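Local structure of putative laminarinase (Phanerochaete chrysosporium, 2W39) at residues A[50-64]-A[278-292]. The protein probably hydrolyses the glycosidic bonds of beta-glucans such as laminarin and lichenin, as an extracellular family 16 glycoside hydrolase of a white-rot fungus. Sequence-based numbering, arbitrary orientation. Where two conformers were deposited one is given.
With NAG (2-acetamido-2-deoxy-beta-D-glucopyranose), chain C.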
# COMPACT_ATOMS: atom_id res chain seq x y z
N ASP A 50 -5.20 -5.26 19.72
CA ASP A 50 -4.38 -5.73 18.60
C ASP A 50 -4.97 -5.31 17.24
O ASP A 50 -4.85 -6.04 16.26
CB ASP A 50 -4.14 -7.25 18.67
CG ASP A 50 -5.40 -8.06 18.46
OD1 ASP A 50 -6.52 -7.52 18.58
OD2 ASP A 50 -5.27 -9.27 18.16
N THR A 51 -5.57 -4.13 17.20
CA THR A 51 -6.24 -3.63 16.00
C THR A 51 -5.92 -2.17 15.72
O THR A 51 -5.98 -1.32 16.62
CB THR A 51 -7.77 -3.79 16.16
OG1 THR A 51 -8.09 -5.18 16.25
CG2 THR A 51 -8.50 -3.21 14.96
N LEU A 52 -5.59 -1.91 14.46
CA LEU A 52 -5.58 -0.56 13.92
C LEU A 52 -6.60 -0.51 12.80
O LEU A 52 -6.50 -1.29 11.84
CB LEU A 52 -4.20 -0.21 13.38
CG LEU A 52 -4.08 1.14 12.67
CD1 LEU A 52 -4.12 2.29 13.65
CD2 LEU A 52 -2.83 1.22 11.77
N ILE A 53 -7.57 0.38 12.93
CA ILE A 53 -8.50 0.67 11.84
C ILE A 53 -8.21 2.04 11.28
O ILE A 53 -8.05 3.02 12.03
CB ILE A 53 -9.97 0.66 12.34
CG1 ILE A 53 -10.36 -0.64 13.04
CG2 ILE A 53 -10.96 1.05 11.22
CD1 ILE A 53 -10.21 -1.82 12.19
N LEU A 54 -8.13 2.12 9.95
CA LEU A 54 -7.98 3.38 9.22
C LEU A 54 -9.12 3.37 8.21
O LEU A 54 -9.19 2.47 7.39
CB LEU A 54 -6.65 3.44 8.45
CG LEU A 54 -5.40 3.22 9.29
CD1 LEU A 54 -4.19 3.09 8.38
CD2 LEU A 54 -5.20 4.34 10.34
N ARG A 55 -10.02 4.35 8.29
CA ARG A 55 -11.25 4.29 7.50
C ARG A 55 -11.64 5.62 6.88
O ARG A 55 -11.21 6.69 7.31
CB ARG A 55 -12.43 3.76 8.35
CG ARG A 55 -12.71 4.60 9.60
CD ARG A 55 -14.13 4.45 10.17
NE ARG A 55 -14.45 3.10 10.62
CZ ARG A 55 -14.23 2.58 11.83
NH1 ARG A 55 -14.64 1.34 12.03
NH2 ARG A 55 -13.61 3.24 12.83
N ALA A 56 -12.48 5.52 5.85
CA ALA A 56 -13.19 6.66 5.27
C ALA A 56 -14.39 7.05 6.10
O ALA A 56 -15.03 6.21 6.73
CB ALA A 56 -13.69 6.26 3.90
N ASP A 57 -14.74 8.32 6.05
CA ASP A 57 -16.06 8.77 6.49
C ASP A 57 -17.13 8.01 5.70
O ASP A 57 -17.10 7.99 4.45
CB ASP A 57 -16.12 10.29 6.26
CG ASP A 57 -17.50 10.90 6.53
OD1 ASP A 57 -18.52 10.32 6.10
OD2 ASP A 57 -17.52 12.02 7.11
N HIS A 58 -18.07 7.41 6.43
CA HIS A 58 -19.14 6.67 5.77
C HIS A 58 -20.53 7.17 6.19
O HIS A 58 -21.51 6.43 6.09
CB HIS A 58 -19.00 5.16 5.98
CG HIS A 58 -19.19 4.73 7.40
ND1 HIS A 58 -18.17 4.72 8.34
CD2 HIS A 58 -20.29 4.29 8.04
CE1 HIS A 58 -18.66 4.29 9.50
NE2 HIS A 58 -19.94 4.03 9.34
N THR A 59 -20.58 8.42 6.63
CA THR A 59 -21.83 9.01 7.13
C THR A 59 -22.21 10.33 6.48
O THR A 59 -23.39 10.66 6.42
CB THR A 59 -21.79 9.21 8.67
OG1 THR A 59 -20.62 9.96 9.00
CG2 THR A 59 -21.77 7.87 9.41
N THR A 60 -21.24 11.11 6.02
CA THR A 60 -21.48 12.46 5.50
C THR A 60 -21.76 12.41 4.02
O THR A 60 -21.01 11.79 3.26
CB THR A 60 -20.25 13.35 5.72
OG1 THR A 60 -19.85 13.28 7.09
CG2 THR A 60 -20.53 14.81 5.35
N THR A 61 -22.83 13.09 3.61
CA THR A 61 -23.05 13.38 2.20
C THR A 61 -22.34 14.70 1.91
O THR A 61 -22.63 15.72 2.54
CB THR A 61 -24.56 13.48 1.88
OG1 THR A 61 -25.18 12.22 2.16
CG2 THR A 61 -24.80 13.85 0.43
N LEU A 62 -21.41 14.69 0.95
CA LEU A 62 -20.54 15.84 0.77
C LEU A 62 -21.16 16.96 -0.05
O LEU A 62 -21.78 16.72 -1.08
CB LEU A 62 -19.24 15.44 0.07
CG LEU A 62 -18.47 14.25 0.64
CD1 LEU A 62 -17.18 14.07 -0.13
CD2 LEU A 62 -18.17 14.47 2.13
N SER A 63 -20.90 18.19 0.38
CA SER A 63 -21.17 19.34 -0.47
C SER A 63 -20.24 19.24 -1.67
O SER A 63 -19.02 19.12 -1.51
CB SER A 63 -20.90 20.65 0.26
OG SER A 63 -20.95 21.72 -0.67
N PRO A 64 -20.79 19.31 -2.90
CA PRO A 64 -19.91 19.23 -4.07
C PRO A 64 -18.87 20.36 -4.10
O PRO A 64 -17.78 20.18 -4.66
CB PRO A 64 -20.87 19.34 -5.25
CG PRO A 64 -22.22 18.95 -4.68
CD PRO A 64 -22.21 19.43 -3.28
N ASN A 278 -19.17 11.65 -3.40
CA ASN A 278 -19.91 12.67 -2.67
C ASN A 278 -21.19 12.12 -2.06
O ASN A 278 -21.55 12.41 -0.93
CB ASN A 278 -20.32 13.83 -3.59
CG ASN A 278 -19.17 14.75 -3.96
OD1 ASN A 278 -18.09 14.68 -3.39
ND2 ASN A 278 -19.42 15.63 -4.95
N ASN A 279 -21.91 11.32 -2.85
CA ASN A 279 -23.33 11.08 -2.60
C ASN A 279 -23.69 9.75 -1.98
O ASN A 279 -24.85 9.53 -1.64
CB ASN A 279 -24.13 11.41 -3.86
CG ASN A 279 -24.03 12.88 -4.20
OD1 ASN A 279 -23.67 13.26 -5.31
ND2 ASN A 279 -24.32 13.72 -3.22
N ASN A 280 -22.69 8.89 -1.78
CA ASN A 280 -22.96 7.54 -1.28
C ASN A 280 -22.14 7.18 -0.04
O ASN A 280 -21.38 6.22 -0.06
CB ASN A 280 -22.71 6.51 -2.39
CG ASN A 280 -23.62 6.74 -3.58
OD1 ASN A 280 -24.79 6.31 -3.58
ND2 ASN A 280 -23.13 7.44 -4.58
N PRO A 281 -22.30 7.94 1.06
CA PRO A 281 -21.49 7.65 2.25
C PRO A 281 -21.57 6.21 2.70
O PRO A 281 -20.55 5.63 3.06
CB PRO A 281 -22.07 8.58 3.32
CG PRO A 281 -23.44 9.04 2.77
CD PRO A 281 -23.22 9.07 1.30
N SER A 282 -22.77 5.62 2.68
CA SER A 282 -22.94 4.26 3.18
C SER A 282 -22.12 3.25 2.39
O SER A 282 -21.69 2.22 2.94
CB SER A 282 -24.42 3.87 3.21
OG SER A 282 -25.09 4.65 4.18
N ALA A 283 -21.88 3.55 1.11
CA ALA A 283 -21.10 2.67 0.24
C ALA A 283 -19.63 2.58 0.66
O ALA A 283 -18.88 1.79 0.10
CB ALA A 283 -21.20 3.13 -1.21
N PHE A 284 -19.23 3.40 1.63
CA PHE A 284 -17.86 3.41 2.14
C PHE A 284 -17.73 2.82 3.53
O PHE A 284 -16.66 2.91 4.13
CB PHE A 284 -17.27 4.83 2.02
CG PHE A 284 -17.22 5.28 0.61
CD1 PHE A 284 -18.18 6.14 0.10
CD2 PHE A 284 -16.30 4.71 -0.26
CE1 PHE A 284 -18.17 6.48 -1.24
CE2 PHE A 284 -16.28 5.06 -1.60
CZ PHE A 284 -17.22 5.94 -2.08
N ALA A 285 -18.78 2.16 4.02
CA ALA A 285 -18.69 1.48 5.31
C ALA A 285 -17.59 0.41 5.33
O ALA A 285 -16.98 0.17 6.36
CB ALA A 285 -20.04 0.88 5.71
N ASN A 286 -17.32 -0.19 4.17
CA ASN A 286 -16.28 -1.21 4.07
C ASN A 286 -14.97 -0.68 3.51
O ASN A 286 -14.07 -1.45 3.20
CB ASN A 286 -16.78 -2.43 3.31
CG ASN A 286 -17.80 -3.22 4.13
OD1 ASN A 286 -17.68 -3.33 5.35
ND2 ASN A 286 -18.82 -3.75 3.46
N ALA A 287 -14.85 0.64 3.46
CA ALA A 287 -13.62 1.29 3.00
C ALA A 287 -12.69 1.52 4.20
O ALA A 287 -12.45 2.66 4.61
CB ALA A 287 -13.95 2.59 2.28
N TYR A 288 -12.21 0.42 4.77
CA TYR A 288 -11.32 0.48 5.92
C TYR A 288 -10.18 -0.51 5.82
O TYR A 288 -10.33 -1.61 5.27
CB TYR A 288 -12.07 0.26 7.26
CG TYR A 288 -12.68 -1.11 7.47
CD1 TYR A 288 -11.99 -2.10 8.17
CD2 TYR A 288 -13.97 -1.39 7.01
CE1 TYR A 288 -12.58 -3.36 8.39
CE2 TYR A 288 -14.54 -2.64 7.22
CZ TYR A 288 -13.84 -3.61 7.90
OH TYR A 288 -14.40 -4.85 8.10
N TRP A 289 -9.03 -0.10 6.35
CA TRP A 289 -7.96 -1.02 6.70
C TRP A 289 -8.23 -1.53 8.10
O TRP A 289 -8.60 -0.76 8.99
CB TRP A 289 -6.63 -0.26 6.76
CG TRP A 289 -6.06 0.22 5.45
CD1 TRP A 289 -6.14 1.48 4.93
CD2 TRP A 289 -5.26 -0.54 4.55
NE1 TRP A 289 -5.45 1.54 3.73
CE2 TRP A 289 -4.88 0.31 3.49
CE3 TRP A 289 -4.81 -1.87 4.55
CZ2 TRP A 289 -4.07 -0.11 2.44
CZ3 TRP A 289 -4.01 -2.30 3.48
CH2 TRP A 289 -3.66 -1.43 2.44
N ASP A 290 -7.99 -2.83 8.32
CA ASP A 290 -7.91 -3.42 9.67
C ASP A 290 -6.58 -4.13 9.69
O ASP A 290 -6.39 -5.13 8.96
CB ASP A 290 -9.10 -4.37 9.92
CG ASP A 290 -9.02 -5.08 11.26
OD1 ASP A 290 -7.95 -5.16 11.87
OD2 ASP A 290 -10.08 -5.61 11.70
N ILE A 291 -5.64 -3.59 10.46
CA ILE A 291 -4.26 -4.06 10.48
C ILE A 291 -3.97 -4.64 11.86
O ILE A 291 -4.21 -3.99 12.89
CB ILE A 291 -3.31 -2.91 10.11
CG1 ILE A 291 -3.52 -2.56 8.62
CG2 ILE A 291 -1.85 -3.29 10.38
CD1 ILE A 291 -2.98 -1.20 8.20
N ALA A 292 -3.49 -5.89 11.87
CA ALA A 292 -3.13 -6.57 13.11
C ALA A 292 -1.75 -6.15 13.61
O ALA A 292 -1.54 -6.02 14.83
CB ALA A 292 -3.19 -8.10 12.91
C1 NAG C . -15.00 3.49 16.40
C2 NAG C . -16.29 3.10 17.14
C3 NAG C . -16.28 1.63 17.57
C4 NAG C . -15.78 0.70 16.48
C5 NAG C . -14.45 1.22 15.94
C6 NAG C . -13.86 0.29 14.87
C7 NAG C . -17.52 4.62 18.68
C8 NAG C . -17.42 5.31 20.01
N2 NAG C . -16.43 3.92 18.33
O3 NAG C . -17.57 1.21 17.98
O4 NAG C . -15.62 -0.60 17.00
O5 NAG C . -14.67 2.52 15.41
O6 NAG C . -14.70 0.22 13.74
O7 NAG C . -18.54 4.71 18.00
O HOH W 1 -9.93 -6.36 14.38
O HOH W 2 -15.50 3.54 6.60
O HOH W 3 -24.17 5.91 6.35
O HOH W 4 -26.43 10.69 0.30
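Leu52 and Leu54 pair with Ile291 and Trp289 in an antiparallel ladder, the strand axes 4.5 Å apart and running at 168° to each other. Each pair exchanges two backbone bonds. The Ile291 N to Leu52 O bond measures 2.8 Å. Leu54 N reaches Trp289 O at 3.1 Å, and the series continues from Ala56 N to Ala287 O. Beyond the strands one further backbone bond, Leu62 N to Asn278 O at 3.0 Å, ties the loop to the end of helix 273-279.

Apolar contacts divide between the two faces of the sheet. Leu52, Leu54, Trp289 and Ile291 point inward, where Leu54 and Trp289 meet Ile249 of strand 246-253, so this ladder belongs to one sheet of the GH16 beta-sandwich and packs against the other. On the outer face Ile53 CD1 lies 3.6 Å from Asp290 CB, while a chi1 of -55° sets Ile53 CG2 anti to its backbone N and 4.2 Å from Tyr288 CB. With an alanine in place of Ile53 both methyls would be gone, which is likely to open a gap beside Asp290 and Tyr288. Farther along, Pro281 CB rests in van der Waals contact 3.4 Å from Thr60 O.

Polar contacts finish the outer side. In the modelled conformer Arg55 NH2 reaches O5 of the N-linked sugar at 2.9 Å, a doubtful placement because NH1 comes too close to O6. Asp290 is salt-bridged to Arg90, and its OD2 accepts from a water that also bonds Thr51 OG1.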